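PDB 1RHC: F420-dependent alcohol dehydrogenase from Methanoculleus thermophilus, which probably oxidises secondary alcohols to ketones, passing hydride to the deazaflavin coenzyme F420 in a TIM-barrel fold of the bacterial luciferase family. Local coordinates for residues V314-G317 against I318-K322; Q22-R25 against A26-G30; K134-R137 against M138-S142; E288-I291 against K292-R296. All blocks are in the same frame, centred on the assembly; numbering follows the deposited sequence.

Interaction 1 (V314-G317 against I318-K322); sequences VNFG and IDIFK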
loop_
_atom_site.group_PDB
_atom_site.type_symbol
_atom_site.label_atom_id
_atom_site.label_comp_id
_atom_site.label_asym_id
_atom_site.label_seq_id
_atom_site.Cartn_x
_atom_site.Cartn_y
_atom_site.Cartn_z
ATOM N N VAL A 314 -14.903 3.383 -23.598
ATOM C CA VAL A 314 -13.576 3.097 -23.057
ATOM C C VAL A 314 -12.758 2.084 -23.841
ATOM O O VAL A 314 -11.570 2.305 -24.108
ATOM C CB VAL A 314 -13.678 2.635 -21.586
ATOM C CG1 VAL A 314 -12.300 2.198 -21.074
ATOM C CG2 VAL A 314 -14.247 3.776 -20.738
ATOM N N ASN A 315 -13.375 0.964 -24.218
ATOM C CA ASN A 315 -12.624 -0.067 -24.944
ATOM C C ASN A 315 -12.115 0.373 -26.301
ATOM O O ASN A 315 -11.022 -0.010 -26.708
ATOM C CB ASN A 315 -13.492 -1.311 -25.085
ATOM C CG ASN A 315 -13.684 -2.024 -23.760
ATOM O OD1 ASN A 315 -14.628 -2.795 -23.592
ATOM N ND2 ASN A 315 -12.779 -1.779 -22.816
ATOM N N PHE A 316 -12.926 1.157 -27.016
ATOM C CA PHE A 316 -12.521 1.733 -28.306
ATOM C C PHE A 316 -11.363 2.722 -28.042
ATOM O O PHE A 316 -10.417 2.800 -28.826
ATOM C CB PHE A 316 -13.700 2.490 -28.911
ATOM C CG PHE A 316 -13.347 3.319 -30.105
ATOM C CD1 PHE A 316 -12.947 2.715 -31.298
ATOM C CD2 PHE A 316 -13.436 4.714 -30.039
ATOM C CE1 PHE A 316 -12.640 3.482 -32.426
ATOM C CE2 PHE A 316 -13.131 5.495 -31.160
ATOM C CZ PHE A 316 -12.730 4.877 -32.359
ATOM N N GLY A 317 -11.457 3.460 -26.945
ATOM C CA GLY A 317 -10.419 4.425 -26.575
ATOM C C GLY A 317 -9.067 3.740 -26.382
ATOM O O GLY A 317 -8.013 4.358 -26.525
ATOM N N ILE A 318 -9.081 2.474 -26.013
ATOM C CA ILE A 318 -7.827 1.733 -25.880
ATOM C C ILE A 318 -7.439 1.110 -27.216
ATOM O O ILE A 318 -6.295 1.235 -27.676
ATOM C CB ILE A 318 -7.935 0.560 -24.833
ATOM C CG1 ILE A 318 -8.300 1.113 -23.451
ATOM C CG2 ILE A 318 -6.612 -0.213 -24.786
ATOM C CD1 ILE A 318 -8.654 0.060 -22.426
ATOM N N ASP A 319 -8.395 0.411 -27.841
ATOM C CA ASP A 319 -8.162 -0.319 -29.097
ATOM C C ASP A 319 -7.617 0.502 -30.250
ATOM O O ASP A 319 -6.813 0.015 -31.038
ATOM C CB ASP A 319 -9.481 -0.935 -29.600
ATOM C CG ASP A 319 -9.880 -2.114 -28.818
ATOM O OD1 ASP A 319 -9.036 -2.651 -28.061
ATOM O OD2 ASP A 319 -11.038 -2.506 -28.966
ATOM N N ILE A 320 -8.131 1.709 -30.373
ATOM C CA ILE A 320 -7.727 2.583 -31.474
ATOM C C ILE A 320 -6.231 2.869 -31.425
ATOM O O ILE A 320 -5.651 3.259 -32.431
ATOM C CB ILE A 320 -8.566 3.889 -31.467
ATOM C CG1 ILE A 320 -8.458 4.603 -32.833
ATOM C CG2 ILE A 320 -8.106 4.829 -30.377
ATOM C CD1 ILE A 320 -9.089 3.847 -33.955
ATOM N N PHE A 321 -5.582 2.636 -30.276
ATOM C CA PHE A 321 -4.140 2.881 -30.227
ATOM C C PHE A 321 -3.313 1.871 -30.996
ATOM O O PHE A 321 -2.120 2.077 -31.194
ATOM C CB PHE A 321 -3.633 3.080 -28.781
ATOM C CG PHE A 321 -3.812 4.510 -28.298
ATOM C CD1 PHE A 321 -5.069 4.995 -27.959
ATOM C CD2 PHE A 321 -2.738 5.393 -28.293
ATOM C CE1 PHE A 321 -5.270 6.325 -27.635
ATOM C CE2 PHE A 321 -2.926 6.739 -27.969
ATOM C CZ PHE A 321 -4.179 7.212 -27.644
ATOM N N LYS A 322 -3.941 0.784 -31.460
ATOM C CA LYS A 322 -3.230 -0.155 -32.319
ATOM C C LYS A 322 -2.822 0.640 -33.597
ATOM O O LYS A 322 -1.821 0.337 -34.245
ATOM C CB LYS A 322 -4.137 -1.323 -32.728
ATOM C CG LYS A 322 -4.451 -2.304 -31.584
ATOM C CD LYS A 322 -5.377 -3.441 -32.045
ATOM C CE LYS A 322 -4.665 -4.409 -32.979
ATOM N NZ LYS A 322 -3.762 -5.368 -32.261
#

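Interaction 2 (Q22-R25 against A26-G30); sequences QAIR and AEKVG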
loop_
_atom_site.group_PDB
_atom_site.type_symbol
_atom_site.label_atom_id
_atom_site.label_comp_id
_atom_site.label_asym_id
_atom_site.label_seq_id
_atom_site.Cartn_x
_atom_site.Cartn_y
_atom_site.Cartn_z
ATOM N N GLN A 22 -8.438 -2.528 -17.891
ATOM C CA GLN A 22 -7.936 -1.586 -18.891
ATOM C C GLN A 22 -6.422 -1.696 -19.029
ATOM O O GLN A 22 -5.892 -1.623 -20.143
ATOM C CB GLN A 22 -8.260 -0.149 -18.494
ATOM C CG GLN A 22 -9.747 0.222 -18.539
ATOM C CD GLN A 22 -9.958 1.655 -18.087
ATOM O OE1 GLN A 22 -9.101 2.526 -18.315
ATOM N NE2 GLN A 22 -11.096 1.918 -17.458
ATOM N N ALA A 23 -5.721 -1.846 -17.897
ATOM C CA ALA A 23 -4.268 -1.959 -17.926
ATOM C C ALA A 23 -3.810 -3.210 -18.686
ATOM O O ALA A 23 -2.855 -3.184 -19.455
ATOM C CB ALA A 23 -3.697 -1.955 -16.473
ATOM N N ILE A 24 -4.486 -4.320 -18.460
ATOM C CA ILE A 24 -4.165 -5.560 -19.162
ATOM C C ILE A 24 -4.403 -5.370 -20.676
ATOM O O ILE A 24 -3.576 -5.762 -21.498
ATOM C CB ILE A 24 -5.057 -6.707 -18.646
ATOM C CG1 ILE A 24 -4.673 -7.028 -17.199
ATOM C CG2 ILE A 24 -4.909 -7.946 -19.566
ATOM C CD1 ILE A 24 -5.716 -7.902 -16.458
ATOM N N ARG A 25 -5.521 -4.760 -21.034
ATOM C CA ARG A 25 -5.823 -4.528 -22.456
ATOM C C ARG A 25 -4.806 -3.543 -23.094
ATOM O O ARG A 25 -4.416 -3.705 -24.254
ATOM C CB ARG A 25 -7.263 -3.988 -22.591
ATOM C CG ARG A 25 -7.801 -3.905 -24.057
ATOM C CD ARG A 25 -9.311 -3.569 -24.072
ATOM N NE ARG A 25 -9.971 -3.708 -25.380
ATOM C CZ ARG A 25 -11.105 -4.393 -25.584
ATOM N NH1 ARG A 25 -11.717 -5.011 -24.590
ATOM N NH2 ARG A 25 -11.635 -4.463 -26.791
ATOM N N ALA A 26 -4.390 -2.526 -22.338
ATOM C CA ALA A 26 -3.423 -1.540 -22.824
ATOM C C ALA A 26 -2.115 -2.228 -23.143
ATOM O O ALA A 26 -1.478 -1.929 -24.151
ATOM C CB ALA A 26 -3.180 -0.461 -21.768
ATOM N N GLU A 27 -1.701 -3.139 -22.277
ATOM C CA GLU A 27 -0.446 -3.861 -22.515
ATOM C C GLU A 27 -0.538 -4.656 -23.811
ATOM O O GLU A 27 0.400 -4.684 -24.623
ATOM C CB GLU A 27 -0.160 -4.824 -21.366
ATOM C CG GLU A 27 1.064 -5.674 -21.643
ATOM C CD GLU A 27 1.571 -6.401 -20.407
ATOM O OE1 GLU A 27 2.705 -6.121 -19.981
ATOM O OE2 GLU A 27 0.854 -7.268 -19.880
ATOM N N LYS A 28 -1.675 -5.312 -24.004
ATOM C CA LYS A 28 -1.849 -6.120 -25.210
ATOM C C LYS A 28 -1.830 -5.293 -26.487
ATOM O O LYS A 28 -1.318 -5.734 -27.510
ATOM C CB LYS A 28 -3.155 -6.912 -25.100
ATOM C CG LYS A 28 -3.028 -8.058 -24.076
ATOM C CD LYS A 28 -4.328 -8.842 -23.870
ATOM C CE LYS A 28 -4.109 -9.942 -22.825
ATOM N NZ LYS A 28 -5.350 -10.691 -22.492
ATOM N N VAL A 29 -2.398 -4.097 -26.432
ATOM C CA VAL A 29 -2.455 -3.195 -27.584
ATOM C C VAL A 29 -1.097 -2.609 -27.920
ATOM O O VAL A 29 -0.882 -2.148 -29.034
ATOM C CB VAL A 29 -3.474 -2.086 -27.290
ATOM C CG1 VAL A 29 -3.241 -0.885 -28.166
ATOM C CG2 VAL A 29 -4.870 -2.652 -27.485
ATOM N N GLY A 30 -0.183 -2.603 -26.952
ATOM C CA GLY A 30 1.155 -2.105 -27.233
ATOM C C GLY A 30 1.682 -0.932 -26.419
ATOM O O GLY A 30 2.763 -0.411 -26.718
HETATM O O HOH W 1 -1.525 -7.863 -20.672
#

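Interaction 3 (K134-R137 against M138-S142); sequences KVMR and MLWES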
loop_
_atom_site.group_PDB
_atom_site.type_symbol
_atom_site.label_atom_id
_atom_site.label_comp_id
_atom_site.label_asym_id
_atom_site.label_seq_id
_atom_site.Cartn_x
_atom_site.Cartn_y
_atom_site.Cartn_z
ATOM N N LYS A 134 14.808 13.298 -0.373
ATOM C CA LYS A 134 16.105 13.026 0.269
ATOM C C LYS A 134 16.002 11.769 1.156
ATOM O O LYS A 134 16.875 10.889 1.138
ATOM C CB LYS A 134 16.512 14.245 1.103
ATOM C CG LYS A 134 17.796 14.090 1.890
ATOM C CD LYS A 134 18.228 15.466 2.435
ATOM C CE LYS A 134 19.531 15.417 3.235
ATOM N NZ LYS A 134 19.909 16.773 3.763
ATOM N N VAL A 135 14.927 11.694 1.923
ATOM C CA VAL A 135 14.655 10.537 2.788
ATOM C C VAL A 135 14.531 9.256 1.968
ATOM O O VAL A 135 15.109 8.219 2.315
ATOM C CB VAL A 135 13.355 10.795 3.601
ATOM C CG1 VAL A 135 12.802 9.483 4.245
ATOM C CG2 VAL A 135 13.693 11.801 4.696
ATOM N N MET A 136 13.788 9.323 0.865
ATOM C CA MET A 136 13.618 8.150 0.032
ATOM C C MET A 136 14.952 7.689 -0.539
ATOM O O MET A 136 15.287 6.500 -0.502
ATOM C CB MET A 136 12.613 8.481 -1.083
ATOM C CG MET A 136 11.218 8.709 -0.516
ATOM S SD MET A 136 10.076 9.398 -1.792
ATOM C CE MET A 136 10.107 8.192 -3.046
ATOM N N ARG A 137 15.732 8.633 -1.068
ATOM C CA ARG A 137 17.020 8.270 -1.648
ATOM C C ARG A 137 17.998 7.698 -0.612
ATOM O O ARG A 137 18.705 6.713 -0.893
ATOM C CB ARG A 137 17.623 9.475 -2.377
ATOM C CG ARG A 137 16.998 9.688 -3.786
ATOM C CD ARG A 137 17.702 10.795 -4.543
ATOM N NE ARG A 137 17.018 11.232 -5.762
ATOM C CZ ARG A 137 16.884 10.503 -6.862
ATOM N NH1 ARG A 137 17.375 9.271 -6.918
ATOM N NH2 ARG A 137 16.281 11.030 -7.928
ATOM N N MET A 138 18.057 8.308 0.571
ATOM C CA MET A 138 18.930 7.785 1.629
ATOM C C MET A 138 18.574 6.335 1.919
ATOM O O MET A 138 19.457 5.478 2.054
ATOM C CB MET A 138 18.770 8.585 2.924
ATOM C CG MET A 138 19.379 9.982 2.913
ATOM S SD MET A 138 19.054 10.752 4.520
ATOM C CE MET A 138 19.733 9.501 5.561
ATOM N N LEU A 139 17.278 6.042 1.996
ATOM C CA LEU A 139 16.870 4.675 2.298
ATOM C C LEU A 139 17.131 3.728 1.150
ATOM O O LEU A 139 17.512 2.575 1.357
ATOM C CB LEU A 139 15.393 4.646 2.684
ATOM C CG LEU A 139 15.076 5.170 4.082
ATOM C CD1 LEU A 139 13.572 5.343 4.213
ATOM C CD2 LEU A 139 15.570 4.213 5.145
ATOM N N TRP A 140 16.915 4.198 -0.072
ATOM C CA TRP A 140 17.163 3.326 -1.214
ATOM C C TRP A 140 18.642 3.036 -1.457
ATOM O O TRP A 140 19.030 1.931 -1.887
ATOM C CB TRP A 140 16.639 3.968 -2.475
ATOM C CG TRP A 140 15.166 3.921 -2.596
ATOM C CD1 TRP A 140 14.306 3.030 -1.993
ATOM C CD2 TRP A 140 14.373 4.754 -3.439
ATOM N NE1 TRP A 140 13.011 3.275 -2.426
ATOM C CE2 TRP A 140 13.023 4.324 -3.309
ATOM C CE3 TRP A 140 14.666 5.827 -4.296
ATOM C CZ2 TRP A 140 11.973 4.932 -4.008
ATOM C CZ3 TRP A 140 13.614 6.430 -5.000
ATOM C CH2 TRP A 140 12.282 5.970 -4.843
ATOM N N GLU A 141 19.460 4.039 -1.172
ATOM C CA GLU A 141 20.890 3.960 -1.487
ATOM C C GLU A 141 21.852 3.557 -0.381
ATOM O O GLU A 141 22.978 3.134 -0.672
ATOM C CB GLU A 141 21.320 5.315 -2.058
ATOM C CG GLU A 141 20.564 5.652 -3.336
ATOM C CD GLU A 141 20.657 7.122 -3.762
ATOM O OE1 GLU A 141 21.382 7.928 -3.133
ATOM O OE2 GLU A 141 19.988 7.475 -4.750
ATOM N N SER A 142 21.424 3.644 0.871
ATOM C CA SER A 142 22.345 3.349 1.987
ATOM C C SER A 142 22.582 1.884 2.269
ATOM O O SER A 142 21.679 1.067 2.155
ATOM C CB SER A 142 21.862 4.020 3.272
ATOM O OG SER A 142 21.878 5.429 3.136
#

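Interaction 4 (E288-I291 against K292-R296); sequences EEMI and KEIER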
loop_
_atom_site.group_PDB
_atom_site.type_symbol
_atom_site.label_atom_id
_atom_site.label_comp_id
_atom_site.label_asym_id
_atom_site.label_seq_id
_atom_site.Cartn_x
_atom_site.Cartn_y
_atom_site.Cartn_z
ATOM N N GLU A 288 -6.056 9.511 -36.890
ATOM C CA GLU A 288 -5.192 10.535 -37.491
ATOM C C GLU A 288 -5.131 11.799 -36.641
ATOM O O GLU A 288 -4.064 12.419 -36.493
ATOM C CB GLU A 288 -5.701 10.882 -38.894
ATOM C CG GLU A 288 -4.661 11.563 -39.770
ATOM C CD GLU A 288 -4.948 11.399 -41.261
ATOM O OE1 GLU A 288 -4.963 10.241 -41.745
ATOM O OE2 GLU A 288 -5.160 12.425 -41.950
ATOM N N GLU A 289 -6.263 12.198 -36.093
ATOM C CA GLU A 289 -6.278 13.384 -35.259
ATOM C C GLU A 289 -5.531 13.117 -33.957
ATOM O O GLU A 289 -4.869 14.011 -33.423
ATOM C CB GLU A 289 -7.696 13.815 -34.969
ATOM C CG GLU A 289 -8.394 14.451 -36.145
ATOM C CD GLU A 289 -9.808 14.868 -35.812
ATOM O OE1 GLU A 289 -10.129 15.003 -34.605
ATOM O OE2 GLU A 289 -10.595 15.083 -36.763
ATOM N N MET A 290 -5.627 11.897 -33.447
ATOM C CA MET A 290 -4.893 11.553 -32.216
ATOM C C MET A 290 -3.388 11.623 -32.467
ATOM O O MET A 290 -2.631 12.151 -31.641
ATOM C CB MET A 290 -5.259 10.142 -31.738
ATOM C CG MET A 290 -6.484 10.057 -30.856
ATOM S SD MET A 290 -6.359 10.976 -29.293
ATOM C CE MET A 290 -4.702 10.924 -29.019
ATOM N N ILE A 291 -2.947 11.100 -33.606
ATOM C CA ILE A 291 -1.539 11.121 -33.961
ATOM C C ILE A 291 -1.030 12.570 -34.009
ATOM O O ILE A 291 0.029 12.870 -33.471
ATOM C CB ILE A 291 -1.301 10.443 -35.322
ATOM C CG1 ILE A 291 -1.564 8.946 -35.188
ATOM C CG2 ILE A 291 0.109 10.702 -35.810
ATOM C CD1 ILE A 291 -1.847 8.267 -36.505
ATOM N N LYS A 292 -1.783 13.463 -34.639
ATOM C CA LYS A 292 -1.374 14.871 -34.717
ATOM C C LYS A 292 -1.385 15.562 -33.359
ATOM O O LYS A 292 -0.566 16.461 -33.103
ATOM C CB LYS A 292 -2.272 15.634 -35.693
ATOM C CG LYS A 292 -1.952 15.310 -37.133
ATOM C CD LYS A 292 -2.881 16.016 -38.082
ATOM C CE LYS A 292 -2.646 15.534 -39.504
ATOM N NZ LYS A 292 -3.666 16.075 -40.449
ATOM N N GLU A 293 -2.315 15.161 -32.494
ATOM C CA GLU A 293 -2.407 15.743 -31.153
ATOM C C GLU A 293 -1.142 15.360 -30.395
ATOM O O GLU A 293 -0.528 16.185 -29.727
ATOM C CB GLU A 293 -3.624 15.191 -30.397
ATOM C CG GLU A 293 -4.969 15.602 -30.950
ATOM C CD GLU A 293 -5.556 16.785 -30.227
ATOM O OE1 GLU A 293 -4.843 17.394 -29.399
ATOM O OE2 GLU A 293 -6.732 17.115 -30.486
ATOM N N ILE A 294 -0.746 14.105 -30.509
ATOM C CA ILE A 294 0.435 13.625 -29.809
ATOM C C ILE A 294 1.687 14.289 -30.385
ATOM O O ILE A 294 2.619 14.659 -29.652
ATOM C CB ILE A 294 0.525 12.100 -29.930
ATOM C CG1 ILE A 294 -0.565 11.453 -29.053
ATOM C CG2 ILE A 294 1.900 11.614 -29.560
ATOM C CD1 ILE A 294 -0.716 9.955 -29.304
ATOM N N GLU A 295 1.699 14.465 -31.702
ATOM C CA GLU A 295 2.853 15.085 -32.327
ATOM C C GLU A 295 3.059 16.529 -31.898
ATOM O O GLU A 295 4.208 16.956 -31.773
ATOM C CB GLU A 295 2.768 14.959 -33.857
ATOM C CG GLU A 295 3.128 13.559 -34.319
ATOM C CD GLU A 295 2.982 13.365 -35.804
ATOM O OE1 GLU A 295 2.411 14.253 -36.486
ATOM O OE2 GLU A 295 3.437 12.308 -36.299
ATOM N N ARG A 296 1.990 17.275 -31.624
ATOM C CA ARG A 296 2.203 18.655 -31.215
ATOM C C ARG A 296 2.826 18.715 -29.816
ATOM O O ARG A 296 3.515 19.675 -29.494
ATOM C CB ARG A 296 0.921 19.492 -31.291
ATOM C CG ARG A 296 -0.054 19.308 -30.152
ATOM C CD ARG A 296 -1.293 20.193 -30.335
ATOM N NE ARG A 296 -2.387 19.756 -29.468
ATOM C CZ ARG A 296 -2.927 20.494 -28.500
ATOM N NH1 ARG A 296 -2.481 21.727 -28.268
ATOM N NH2 ARG A 296 -3.910 19.995 -27.751
#

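Interaction 1 (V314-G317 against I318-K322)
Ile318 opens the second half of this local helical contact with its N-H divided between two carbonyls, Val314 O at 3.1 Å and Asn315 O at 3.2 Å, both weak bonds. Its CG1 lies close to Val314 O, which also accepts from Asn309 ND2. Asp319 follows with a straighter bond, N to Asn315 O (169°). Its CG stands anti to the carbonyl carbon (chi1 -75°), which brings it to 3.2 Å from Asn315 O, and OD2 forms a salt bridge with Arg25. A leucine here would probably leave that arginine without its carboxylate and lose the ionic tie between the two helices. Helix 314-319 follows barrel strand 304-309 and leans on helix 16-29, where the last strand of the (alpha/beta)8 barrel pairs with the first. Ile320 N bonds to Phe316 O at 3.0 Å, and the two side chains run alongside each other. CB of Ile320 sits above one face of the Phe316 ring, displaced toward its rim, while Ile320 CD1 comes within 3.9 Å of Phe316 CE1. At Phe321 the ring meets Gly317 O edge-on, CD1 lying 3.3 Å from that oxygen, which accepts from Tyr230 OH; the rings of Tyr230 and Phe31 also meet Phe321.

Interaction 2 (Q22-R25 against A26-G30)
Ile24 and Lys28, one turn apart, run together along one flank of the helix, Ile24 CG2 touching the lysine chain at CE (3.9 Å). The extended lysine begins with its CG anti to the carbonyl carbon (chi1 -72°), a turn that lays CG beside Ile24 O. Ile24 O accepts from Lys28 N at 3.2 Å and from a water whose oxygen lies 3.1 Å away. That water gives its other hydrogen to Glu27 OE2, 2.6 Å from the water oxygen, and thereby links a main-chain carbonyl to the carboxylate three residues on. Regular i to i+4 bonds run through the rest of the turn, with Ala26 N to Gln22 O at 2.8 Å the shortest. The last of them, Val29 N to Arg25 O, measures 3.0 Å, and Val29 CG2 packs against the same oxygen. Beyond it Gly30, at positive phi (121°), sends two weak bonds back to Ala26 O and Glu27 O in a Schellman motif, so that helix 16-29 of the first beta-alpha-beta unit ends before strand 33-36. Further out, Gln22 is positioned by Tyr7 OH and Asp18, the guanidinium of Arg25 pairs with Asp319 of helix 314-319, and Glu27 receives the backbone N-H groups of Lys65, Lys66 and Val67. With three amides and a water all directed at its oxygens, the Glu27 carboxylate is probably held firmly and kept in its ionised form.

Interaction 3 (K134-R137 against M138-S142)
Met138, whose N-H bonds to Lys134 O, offers a carbonyl oxygen gripped twice: Ser142 OG donates to it at 2.7 Å and Ser142 N at 2.9 Å, from opposite faces of the carbonyl plane. The double hold falls where helix 122-141 ends, Ser142 being the first residue to leave helical angles. One residue earlier, Glu141 N meets Arg137 O at 2.8 Å, and the two side chains run alongside each other. Their ion pair is long, with Arg137 NH1 3.8 Å from Glu141 OE2, which lies near the guanidinium plane; the group planes differ by 38°. The NH2 of Arg137 forms a salt bridge with Asp188 and a hydrogen bond with Tyr186 O. Trp140 has its CG anti to the carbonyl carbon (chi1 -75°), placing the indole with one face beneath Met136 O, 3.3 Å from Trp140 CG, while NE1 donates to Ala86 O. The bent Met136 chain brings CE to 3.6 Å from Trp140 CH2. A serine at Trp140 would probably strip this methyl of its aromatic neighbour and leave Ala86 O without the indole N-H. Met136 and Trp140 face helix 82-95 and strand 170-173, whereas Met138 packs on strand 146-149.

Interaction 4 (E288-I291 against K292-R296)
Met290 and Ile294 meet at a slant: the methionine chain, bent at chi2 (-62°), brings CE back to 4.1 Å from Ile294 CD1. Ile291 and Glu295, by contrast, lie alongside each other and point the same way, with Ile291 CG2 3.7 Å from Glu295 OE2, so that the carboxylate end of the glutamate rests beside a branched aliphatic chain. The extended Lys292 brings its CG to 3.6 Å from Glu288 O. Its charge remains apart from that of Glu288, NZ and OE2 being separated by 4.2 Å, an attraction beyond salt-bridge range. A true ion pair forms one residue further on. Glu293, kinked at chi2 (-97°), presents OE1 nearly end-on along its C-O bond to Arg296 NH2 at 3.2 Å, within the guanidinium plane to 14°; Arg296 NE adds a weak bond at 3.4 Å to the same oxygen. The guanidinium is fixed further by Glu279 O. Four i to i+4 backbone bonds run from Lys292 N to Glu288 O through Glu295 N to Ile291 O. Glu289 takes the N-H of Thr285 just before helix 287-300. Met290 lies against strand 282-284, and Ile291 and Ile294 pack on helix 321-328.

In the fold
Along the chain the order is interaction 2, interaction 3, interaction 4 and interaction 1, each a local contact within the helical layer around the parallel barrel sheet. Interactions 1 and 2 touch, their centres 9 Å apart, because helices 314-319 and 16-29 flank the closing pair of strands, 304-309 and 4-8. Interaction 4 is 15 Å from interaction 1, centre to centre, and meets it where Phe321 packs on Met290 and Ile294; the C-terminal helices thus join helix 16-29 to helix 287-300. Interaction 3 stands across the barrel, its centre about 39 Å from those of interactions 1 and 4, where the side chain of Met136 is about 13 Å from the bound F420.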